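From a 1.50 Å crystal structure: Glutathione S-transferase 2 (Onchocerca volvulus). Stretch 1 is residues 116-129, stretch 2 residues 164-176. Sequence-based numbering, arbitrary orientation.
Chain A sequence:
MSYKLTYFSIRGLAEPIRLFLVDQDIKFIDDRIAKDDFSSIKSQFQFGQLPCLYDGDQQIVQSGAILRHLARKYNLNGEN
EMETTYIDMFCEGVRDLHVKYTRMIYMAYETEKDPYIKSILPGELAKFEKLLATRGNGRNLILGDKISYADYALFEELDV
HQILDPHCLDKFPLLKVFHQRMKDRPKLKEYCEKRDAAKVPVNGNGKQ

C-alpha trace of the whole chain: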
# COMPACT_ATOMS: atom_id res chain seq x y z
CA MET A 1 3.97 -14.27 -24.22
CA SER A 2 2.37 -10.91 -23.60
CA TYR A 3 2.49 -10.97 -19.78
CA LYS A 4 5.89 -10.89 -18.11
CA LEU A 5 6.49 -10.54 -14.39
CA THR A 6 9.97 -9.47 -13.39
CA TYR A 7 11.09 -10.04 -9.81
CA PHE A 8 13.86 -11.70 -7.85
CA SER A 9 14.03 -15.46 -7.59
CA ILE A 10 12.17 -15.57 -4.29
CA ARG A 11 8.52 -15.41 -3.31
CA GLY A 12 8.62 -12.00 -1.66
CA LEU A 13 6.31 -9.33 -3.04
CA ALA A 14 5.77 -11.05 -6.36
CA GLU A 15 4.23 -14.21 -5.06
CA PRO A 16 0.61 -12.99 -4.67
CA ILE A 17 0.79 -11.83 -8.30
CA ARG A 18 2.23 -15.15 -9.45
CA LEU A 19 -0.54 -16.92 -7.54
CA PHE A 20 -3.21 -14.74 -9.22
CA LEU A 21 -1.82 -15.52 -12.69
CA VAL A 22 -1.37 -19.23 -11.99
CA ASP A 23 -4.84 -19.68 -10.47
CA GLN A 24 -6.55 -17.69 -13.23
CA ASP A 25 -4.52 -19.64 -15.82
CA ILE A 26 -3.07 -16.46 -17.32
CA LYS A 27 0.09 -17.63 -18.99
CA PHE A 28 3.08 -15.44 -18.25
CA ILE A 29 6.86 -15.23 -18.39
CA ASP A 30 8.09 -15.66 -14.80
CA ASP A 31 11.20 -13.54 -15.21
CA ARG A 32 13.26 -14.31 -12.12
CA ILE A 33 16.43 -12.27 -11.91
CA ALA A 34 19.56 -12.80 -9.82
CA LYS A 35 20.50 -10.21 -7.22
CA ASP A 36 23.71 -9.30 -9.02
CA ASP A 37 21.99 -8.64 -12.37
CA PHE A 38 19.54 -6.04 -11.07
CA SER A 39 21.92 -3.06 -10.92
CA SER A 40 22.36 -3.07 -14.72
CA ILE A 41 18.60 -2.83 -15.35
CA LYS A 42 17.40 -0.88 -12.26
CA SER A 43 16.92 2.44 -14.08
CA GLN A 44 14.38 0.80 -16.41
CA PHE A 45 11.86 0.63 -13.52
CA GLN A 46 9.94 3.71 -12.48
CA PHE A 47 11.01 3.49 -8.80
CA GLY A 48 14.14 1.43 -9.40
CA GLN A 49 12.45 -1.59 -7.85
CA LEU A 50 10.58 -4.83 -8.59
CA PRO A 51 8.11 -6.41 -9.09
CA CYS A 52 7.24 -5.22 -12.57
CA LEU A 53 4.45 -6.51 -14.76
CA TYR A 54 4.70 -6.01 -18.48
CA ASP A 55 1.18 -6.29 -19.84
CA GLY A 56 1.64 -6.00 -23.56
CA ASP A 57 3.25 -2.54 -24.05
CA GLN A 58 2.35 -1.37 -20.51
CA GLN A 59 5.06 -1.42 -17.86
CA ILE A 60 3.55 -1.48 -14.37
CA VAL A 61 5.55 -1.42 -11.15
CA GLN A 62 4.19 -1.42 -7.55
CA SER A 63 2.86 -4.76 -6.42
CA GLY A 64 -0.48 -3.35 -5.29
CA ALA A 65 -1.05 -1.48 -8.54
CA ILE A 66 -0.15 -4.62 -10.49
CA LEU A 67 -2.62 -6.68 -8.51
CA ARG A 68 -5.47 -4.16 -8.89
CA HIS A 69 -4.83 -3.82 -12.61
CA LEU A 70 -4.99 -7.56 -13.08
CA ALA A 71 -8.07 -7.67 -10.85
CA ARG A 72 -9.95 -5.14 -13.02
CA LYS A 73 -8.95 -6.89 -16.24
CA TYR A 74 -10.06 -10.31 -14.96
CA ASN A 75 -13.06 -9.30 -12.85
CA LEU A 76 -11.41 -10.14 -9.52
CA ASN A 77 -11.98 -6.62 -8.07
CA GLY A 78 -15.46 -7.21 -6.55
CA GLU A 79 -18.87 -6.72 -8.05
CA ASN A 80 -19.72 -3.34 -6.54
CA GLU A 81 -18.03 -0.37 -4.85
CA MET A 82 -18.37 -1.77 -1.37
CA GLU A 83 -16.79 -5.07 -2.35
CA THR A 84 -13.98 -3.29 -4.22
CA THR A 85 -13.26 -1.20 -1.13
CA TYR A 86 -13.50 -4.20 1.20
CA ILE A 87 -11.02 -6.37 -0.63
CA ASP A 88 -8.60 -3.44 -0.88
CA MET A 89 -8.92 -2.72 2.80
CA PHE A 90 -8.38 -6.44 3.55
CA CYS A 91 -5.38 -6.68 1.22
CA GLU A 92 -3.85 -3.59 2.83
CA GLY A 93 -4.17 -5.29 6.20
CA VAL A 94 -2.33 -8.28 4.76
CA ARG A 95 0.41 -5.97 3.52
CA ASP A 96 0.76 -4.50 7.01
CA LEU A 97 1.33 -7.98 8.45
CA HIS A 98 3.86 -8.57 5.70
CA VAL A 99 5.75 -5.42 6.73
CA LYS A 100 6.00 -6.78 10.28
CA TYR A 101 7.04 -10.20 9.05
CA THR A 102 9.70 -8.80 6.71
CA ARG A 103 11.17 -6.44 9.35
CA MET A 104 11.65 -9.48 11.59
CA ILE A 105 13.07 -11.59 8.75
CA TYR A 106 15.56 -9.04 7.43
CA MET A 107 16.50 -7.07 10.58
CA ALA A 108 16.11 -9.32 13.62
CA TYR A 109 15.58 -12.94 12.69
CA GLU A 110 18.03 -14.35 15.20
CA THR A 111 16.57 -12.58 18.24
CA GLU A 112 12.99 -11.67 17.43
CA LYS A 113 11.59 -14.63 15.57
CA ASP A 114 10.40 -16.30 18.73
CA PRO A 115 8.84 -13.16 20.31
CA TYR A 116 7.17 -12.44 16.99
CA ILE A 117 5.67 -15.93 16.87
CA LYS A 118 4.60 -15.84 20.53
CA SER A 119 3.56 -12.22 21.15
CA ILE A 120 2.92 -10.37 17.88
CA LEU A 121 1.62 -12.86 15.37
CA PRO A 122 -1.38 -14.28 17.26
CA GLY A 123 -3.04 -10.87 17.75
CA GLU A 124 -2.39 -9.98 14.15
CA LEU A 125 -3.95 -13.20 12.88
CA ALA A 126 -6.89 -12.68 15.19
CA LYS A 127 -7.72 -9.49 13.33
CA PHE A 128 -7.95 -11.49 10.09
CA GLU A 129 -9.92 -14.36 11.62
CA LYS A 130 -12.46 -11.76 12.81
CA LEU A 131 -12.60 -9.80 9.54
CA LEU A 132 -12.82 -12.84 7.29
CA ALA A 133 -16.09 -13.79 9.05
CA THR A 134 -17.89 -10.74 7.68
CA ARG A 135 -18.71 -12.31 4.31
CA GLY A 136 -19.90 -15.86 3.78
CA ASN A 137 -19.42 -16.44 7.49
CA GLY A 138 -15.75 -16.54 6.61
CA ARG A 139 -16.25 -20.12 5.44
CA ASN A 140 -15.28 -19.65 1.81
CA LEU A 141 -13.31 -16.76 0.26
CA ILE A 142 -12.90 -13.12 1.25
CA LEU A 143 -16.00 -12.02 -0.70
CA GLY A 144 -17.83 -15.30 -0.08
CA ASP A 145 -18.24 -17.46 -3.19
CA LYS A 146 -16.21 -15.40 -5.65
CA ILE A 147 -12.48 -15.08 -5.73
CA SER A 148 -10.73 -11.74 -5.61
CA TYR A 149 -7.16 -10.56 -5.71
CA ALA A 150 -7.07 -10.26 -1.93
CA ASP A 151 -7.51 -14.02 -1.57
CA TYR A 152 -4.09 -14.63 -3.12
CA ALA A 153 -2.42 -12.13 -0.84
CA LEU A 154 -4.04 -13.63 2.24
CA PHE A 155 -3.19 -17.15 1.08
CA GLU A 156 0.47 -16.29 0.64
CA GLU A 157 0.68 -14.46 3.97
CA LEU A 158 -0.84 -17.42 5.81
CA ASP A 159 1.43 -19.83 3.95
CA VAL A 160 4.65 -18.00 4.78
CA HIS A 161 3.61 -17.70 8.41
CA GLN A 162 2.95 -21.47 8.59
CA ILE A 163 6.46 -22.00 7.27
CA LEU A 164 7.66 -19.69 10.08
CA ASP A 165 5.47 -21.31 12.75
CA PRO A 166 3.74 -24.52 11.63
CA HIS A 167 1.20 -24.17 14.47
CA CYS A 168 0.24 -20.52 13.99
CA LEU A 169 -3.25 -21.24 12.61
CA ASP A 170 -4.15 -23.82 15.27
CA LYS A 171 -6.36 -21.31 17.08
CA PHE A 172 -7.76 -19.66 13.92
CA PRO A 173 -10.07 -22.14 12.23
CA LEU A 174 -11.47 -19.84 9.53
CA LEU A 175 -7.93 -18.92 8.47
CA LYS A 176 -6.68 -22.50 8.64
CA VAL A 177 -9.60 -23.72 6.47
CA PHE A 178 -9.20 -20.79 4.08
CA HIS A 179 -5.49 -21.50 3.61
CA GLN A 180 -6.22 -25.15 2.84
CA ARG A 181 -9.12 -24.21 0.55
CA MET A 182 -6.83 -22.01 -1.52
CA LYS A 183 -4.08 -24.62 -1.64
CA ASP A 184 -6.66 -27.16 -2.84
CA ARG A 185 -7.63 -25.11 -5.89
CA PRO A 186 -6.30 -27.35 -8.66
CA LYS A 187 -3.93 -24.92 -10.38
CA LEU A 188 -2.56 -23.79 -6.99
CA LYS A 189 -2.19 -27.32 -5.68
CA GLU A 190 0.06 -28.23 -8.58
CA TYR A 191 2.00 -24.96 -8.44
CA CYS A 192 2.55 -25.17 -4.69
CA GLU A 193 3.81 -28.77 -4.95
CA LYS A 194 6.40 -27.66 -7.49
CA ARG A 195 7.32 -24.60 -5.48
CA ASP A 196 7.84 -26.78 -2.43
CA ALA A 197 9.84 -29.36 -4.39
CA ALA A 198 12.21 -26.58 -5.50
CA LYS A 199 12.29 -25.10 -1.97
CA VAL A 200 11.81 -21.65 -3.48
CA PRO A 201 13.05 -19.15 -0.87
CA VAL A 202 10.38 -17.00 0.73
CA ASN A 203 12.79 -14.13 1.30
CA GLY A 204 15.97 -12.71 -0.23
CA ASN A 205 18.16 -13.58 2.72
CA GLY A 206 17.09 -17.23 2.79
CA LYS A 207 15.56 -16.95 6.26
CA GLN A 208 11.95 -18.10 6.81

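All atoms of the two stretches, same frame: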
# COMPACT_ATOMS: atom_id res chain seq x y z
N TYR A 116 8.16 -12.73 18.02
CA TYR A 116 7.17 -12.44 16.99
C TYR A 116 6.11 -13.53 16.95
O TYR A 116 4.90 -13.25 17.01
CB TYR A 116 7.87 -12.37 15.65
CG TYR A 116 6.95 -12.11 14.46
CD1 TYR A 116 6.57 -13.14 13.62
CD2 TYR A 116 6.52 -10.83 14.17
CE1 TYR A 116 5.73 -12.90 12.51
CE2 TYR A 116 5.70 -10.56 13.07
CZ TYR A 116 5.33 -11.61 12.24
OH TYR A 116 4.52 -11.34 11.18
N ILE A 117 6.55 -14.76 16.87
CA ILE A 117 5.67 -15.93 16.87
C ILE A 117 4.76 -15.97 18.10
O ILE A 117 3.57 -16.24 17.97
CB ILE A 117 6.50 -17.21 16.74
CG1 ILE A 117 7.11 -17.31 15.34
CG2 ILE A 117 5.68 -18.46 17.10
CD1 ILE A 117 8.08 -18.44 15.21
N LYS A 118 5.33 -15.72 19.27
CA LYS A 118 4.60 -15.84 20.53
C LYS A 118 3.69 -14.66 20.86
O LYS A 118 2.54 -14.86 21.28
CB LYS A 118 5.59 -16.07 21.67
N SER A 119 4.17 -13.44 20.62
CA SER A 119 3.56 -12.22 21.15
C SER A 119 2.99 -11.23 20.17
O SER A 119 2.15 -10.40 20.56
CB SER A 119 4.59 -11.50 22.03
OG SER A 119 4.95 -12.35 23.10
N ILE A 120 3.43 -11.27 18.90
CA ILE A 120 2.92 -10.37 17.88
C ILE A 120 1.94 -11.08 16.96
O ILE A 120 0.81 -10.63 16.76
CB ILE A 120 4.07 -9.79 17.03
CG1 ILE A 120 5.10 -9.06 17.90
CG2 ILE A 120 3.51 -8.88 15.94
CD1 ILE A 120 4.55 -7.89 18.64
N LEU A 121 2.39 -12.19 16.41
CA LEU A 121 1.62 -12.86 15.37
C LEU A 121 0.21 -13.25 15.78
O LEU A 121 -0.70 -13.03 15.01
CB LEU A 121 2.36 -14.07 14.81
CG LEU A 121 1.74 -14.82 13.63
CD1 LEU A 121 1.49 -13.85 12.47
CD2 LEU A 121 2.70 -15.93 13.25
N PRO A 122 -0.01 -13.85 16.96
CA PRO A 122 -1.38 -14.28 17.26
C PRO A 122 -2.41 -13.15 17.20
O PRO A 122 -3.44 -13.34 16.58
CB PRO A 122 -1.25 -14.87 18.68
CG PRO A 122 0.21 -15.34 18.70
CD PRO A 122 0.94 -14.22 18.02
N GLY A 123 -2.12 -11.99 17.79
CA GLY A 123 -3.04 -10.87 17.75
C GLY A 123 -3.26 -10.34 16.35
O GLY A 123 -4.34 -9.82 16.02
N GLU A 124 -2.23 -10.43 15.52
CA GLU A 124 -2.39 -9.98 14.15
C GLU A 124 -3.29 -10.94 13.38
O GLU A 124 -4.18 -10.50 12.65
CB GLU A 124 -1.04 -9.80 13.47
CG GLU A 124 -0.23 -8.66 14.08
CD GLU A 124 -1.07 -7.42 14.24
OE1 GLU A 124 -1.34 -7.01 15.41
OE2 GLU A 124 -1.53 -6.89 13.22
N LEU A 125 -3.09 -12.24 13.54
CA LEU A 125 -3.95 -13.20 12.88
C LEU A 125 -5.38 -13.11 13.36
O LEU A 125 -6.31 -13.29 12.59
CB LEU A 125 -3.45 -14.63 13.08
CG LEU A 125 -2.12 -14.96 12.42
CD1 LEU A 125 -1.63 -16.34 12.82
CD2 LEU A 125 -2.22 -14.90 10.87
N ALA A 126 -5.55 -12.81 14.64
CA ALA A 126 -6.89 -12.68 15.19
C ALA A 126 -7.69 -11.62 14.47
O ALA A 126 -8.90 -11.76 14.29
CB ALA A 126 -6.82 -12.37 16.67
N LYS A 127 -7.03 -10.55 14.04
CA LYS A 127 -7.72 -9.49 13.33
C LYS A 127 -8.28 -10.04 12.02
O LYS A 127 -9.39 -9.70 11.61
CB LYS A 127 -6.77 -8.32 13.04
CG LYS A 127 -6.40 -7.56 14.28
CD LYS A 127 -5.16 -6.66 14.08
CE LYS A 127 -4.84 -5.91 15.37
NZ LYS A 127 -3.70 -4.95 15.18
N PHE A 128 -7.50 -10.86 11.34
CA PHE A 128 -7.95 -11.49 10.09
C PHE A 128 -9.05 -12.54 10.28
O PHE A 128 -9.94 -12.64 9.45
CB PHE A 128 -6.79 -12.11 9.32
CG PHE A 128 -5.81 -11.12 8.85
CD1 PHE A 128 -4.58 -11.02 9.42
CD2 PHE A 128 -6.16 -10.23 7.84
CE1 PHE A 128 -3.68 -10.08 8.96
CE2 PHE A 128 -5.28 -9.31 7.39
CZ PHE A 128 -4.04 -9.23 7.97
N GLU A 129 -8.93 -13.35 11.33
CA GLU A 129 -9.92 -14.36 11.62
C GLU A 129 -11.28 -13.66 11.83
O GLU A 129 -12.30 -14.15 11.35
CB GLU A 129 -9.48 -15.13 12.87
CG GLU A 129 -10.45 -16.21 13.34
CD GLU A 129 -10.39 -17.49 12.56
OE1 GLU A 129 -11.24 -18.37 12.81
OE2 GLU A 129 -9.52 -17.66 11.70
N LEU A 164 6.98 -20.28 8.94
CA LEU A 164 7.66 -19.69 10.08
C LEU A 164 7.32 -20.42 11.38
O LEU A 164 8.22 -20.73 12.20
CB LEU A 164 7.29 -18.20 10.22
CG LEU A 164 8.11 -17.45 11.27
CD1 LEU A 164 9.49 -17.19 10.80
CD2 LEU A 164 7.39 -16.15 11.61
N ASP A 165 6.03 -20.69 11.56
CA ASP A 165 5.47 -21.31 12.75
C ASP A 165 4.39 -22.27 12.27
O ASP A 165 3.25 -21.85 12.01
CB ASP A 165 4.86 -20.26 13.66
CG ASP A 165 4.07 -20.85 14.80
OD1 ASP A 165 4.25 -22.07 15.06
OD2 ASP A 165 3.23 -20.19 15.43
N PRO A 166 4.73 -23.54 12.09
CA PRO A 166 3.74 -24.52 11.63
C PRO A 166 2.42 -24.56 12.40
O PRO A 166 1.44 -24.98 11.82
CB PRO A 166 4.51 -25.84 11.73
CG PRO A 166 5.92 -25.44 11.50
CD PRO A 166 6.08 -24.14 12.19
N HIS A 167 2.40 -24.12 13.65
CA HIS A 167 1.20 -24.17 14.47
C HIS A 167 0.42 -22.88 14.53
O HIS A 167 -0.51 -22.76 15.31
CB HIS A 167 1.59 -24.56 15.90
CG HIS A 167 2.23 -25.91 15.98
ND1 HIS A 167 1.55 -27.07 15.67
CD2 HIS A 167 3.49 -26.29 16.31
CE1 HIS A 167 2.36 -28.10 15.81
NE2 HIS A 167 3.54 -27.66 16.20
N CYS A 168 0.81 -21.86 13.76
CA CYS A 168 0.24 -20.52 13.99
C CYS A 168 -1.26 -20.39 13.74
O CYS A 168 -1.89 -19.46 14.28
CB CYS A 168 0.99 -19.42 13.20
SG CYS A 168 0.83 -19.50 11.40
N LEU A 169 -1.82 -21.28 12.92
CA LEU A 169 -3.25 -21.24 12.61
C LEU A 169 -4.09 -22.20 13.43
O LEU A 169 -5.31 -22.32 13.20
CB LEU A 169 -3.50 -21.49 11.13
CG LEU A 169 -2.77 -20.56 10.15
CD1 LEU A 169 -3.27 -20.78 8.71
CD2 LEU A 169 -2.88 -19.09 10.58
N ASP A 170 -3.46 -22.85 14.41
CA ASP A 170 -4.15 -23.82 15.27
C ASP A 170 -5.39 -23.21 15.88
O ASP A 170 -6.45 -23.86 15.93
CB ASP A 170 -3.22 -24.28 16.41
CG ASP A 170 -2.24 -25.37 16.00
OD1 ASP A 170 -2.24 -25.82 14.83
OD2 ASP A 170 -1.42 -25.83 16.82
N LYS A 171 -5.28 -21.98 16.38
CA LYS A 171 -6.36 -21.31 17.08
C LYS A 171 -7.25 -20.44 16.19
O LYS A 171 -8.14 -19.74 16.68
CB LYS A 171 -5.78 -20.47 18.21
CG LYS A 171 -4.99 -21.29 19.23
CD LYS A 171 -4.66 -20.49 20.49
CE LYS A 171 -3.86 -21.31 21.50
NZ LYS A 171 -3.93 -22.78 21.22
N PHE A 172 -7.04 -20.51 14.87
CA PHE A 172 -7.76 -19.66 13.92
C PHE A 172 -8.38 -20.52 12.84
O PHE A 172 -7.84 -20.70 11.77
CB PHE A 172 -6.80 -18.63 13.34
CG PHE A 172 -6.15 -17.79 14.38
CD1 PHE A 172 -4.80 -17.94 14.67
CD2 PHE A 172 -6.89 -16.88 15.13
CE1 PHE A 172 -4.21 -17.17 15.65
CE2 PHE A 172 -6.30 -16.13 16.13
CZ PHE A 172 -4.96 -16.26 16.38
N PRO A 173 -9.51 -21.14 13.13
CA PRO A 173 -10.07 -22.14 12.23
C PRO A 173 -10.53 -21.61 10.87
O PRO A 173 -10.42 -22.31 9.87
CB PRO A 173 -11.23 -22.72 13.05
CG PRO A 173 -11.55 -21.67 14.04
CD PRO A 173 -10.30 -20.97 14.36
N LEU A 174 -11.08 -20.40 10.83
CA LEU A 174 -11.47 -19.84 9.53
C LEU A 174 -10.23 -19.62 8.65
O LEU A 174 -10.23 -19.95 7.48
CB LEU A 174 -12.24 -18.54 9.66
CG LEU A 174 -13.56 -18.61 10.45
CD1 LEU A 174 -14.18 -17.23 10.59
CD2 LEU A 174 -14.52 -19.54 9.80
N LEU A 175 -9.16 -19.11 9.23
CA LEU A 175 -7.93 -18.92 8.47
C LEU A 175 -7.30 -20.22 8.04
O LEU A 175 -6.82 -20.34 6.92
CB LEU A 175 -6.93 -18.11 9.26
CG LEU A 175 -7.32 -16.67 9.57
CD1 LEU A 175 -6.27 -15.99 10.44
CD2 LEU A 175 -7.54 -15.89 8.30
N LYS A 176 -7.28 -21.20 8.94
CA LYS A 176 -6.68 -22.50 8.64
C LYS A 176 -7.44 -23.15 7.48
O LYS A 176 -6.81 -23.65 6.54
CB LYS A 176 -6.69 -23.39 9.89
CG LYS A 176 -5.97 -24.74 9.67
CD LYS A 176 -6.08 -25.64 10.88
CE LYS A 176 -5.48 -27.00 10.64
NZ LYS A 176 -4.02 -26.93 10.52
O HOH W 1 2.09 -17.77 16.21

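Residues 116-129 form a helix that packs along a run of turns and the start of a second helix, burying 690 Å² in all. The polar centre of the contact is E129. Its carboxylate reaches the first turn of the second helix, where backbone NH groups have no preceding turn to bond to. L174 N donates to E129 OE1 at 2.8 Å, and L175 N donates to E129 OE2 at 2.9 Å. Both carboxylate oxygens are thus satisfied by main chain. P173 N has no hydrogen to offer, but P173 CD packs 3.2 Å from E129 OE1.

F172, at the N-cap position, turns its side chain toward the first helix. L125 CB lies over one face of its ring, 3.9 Å from the F172 ring centroid, in a CH-pi contact. L125 also fills the apolar centre: its CD1 is 3.8 Å from L169 CD2. L121 CD2 meets C168 CB at 3.9 Å, and F128 CB meets L175 CD2 at 4.0 Å.

At the other end, L164 CD2 touches the edge of the Y116 ring, 3.7 Å from Y116 CD1. One water donates to both I117 O and D165 OD2, each at 2.8 Å. The other carboxylate oxygen, D165 OD1, accepts from H167 N at 3.1 Å, bracing the turn. C168 N closes that turn by donating to D165 O at 3.0 Å.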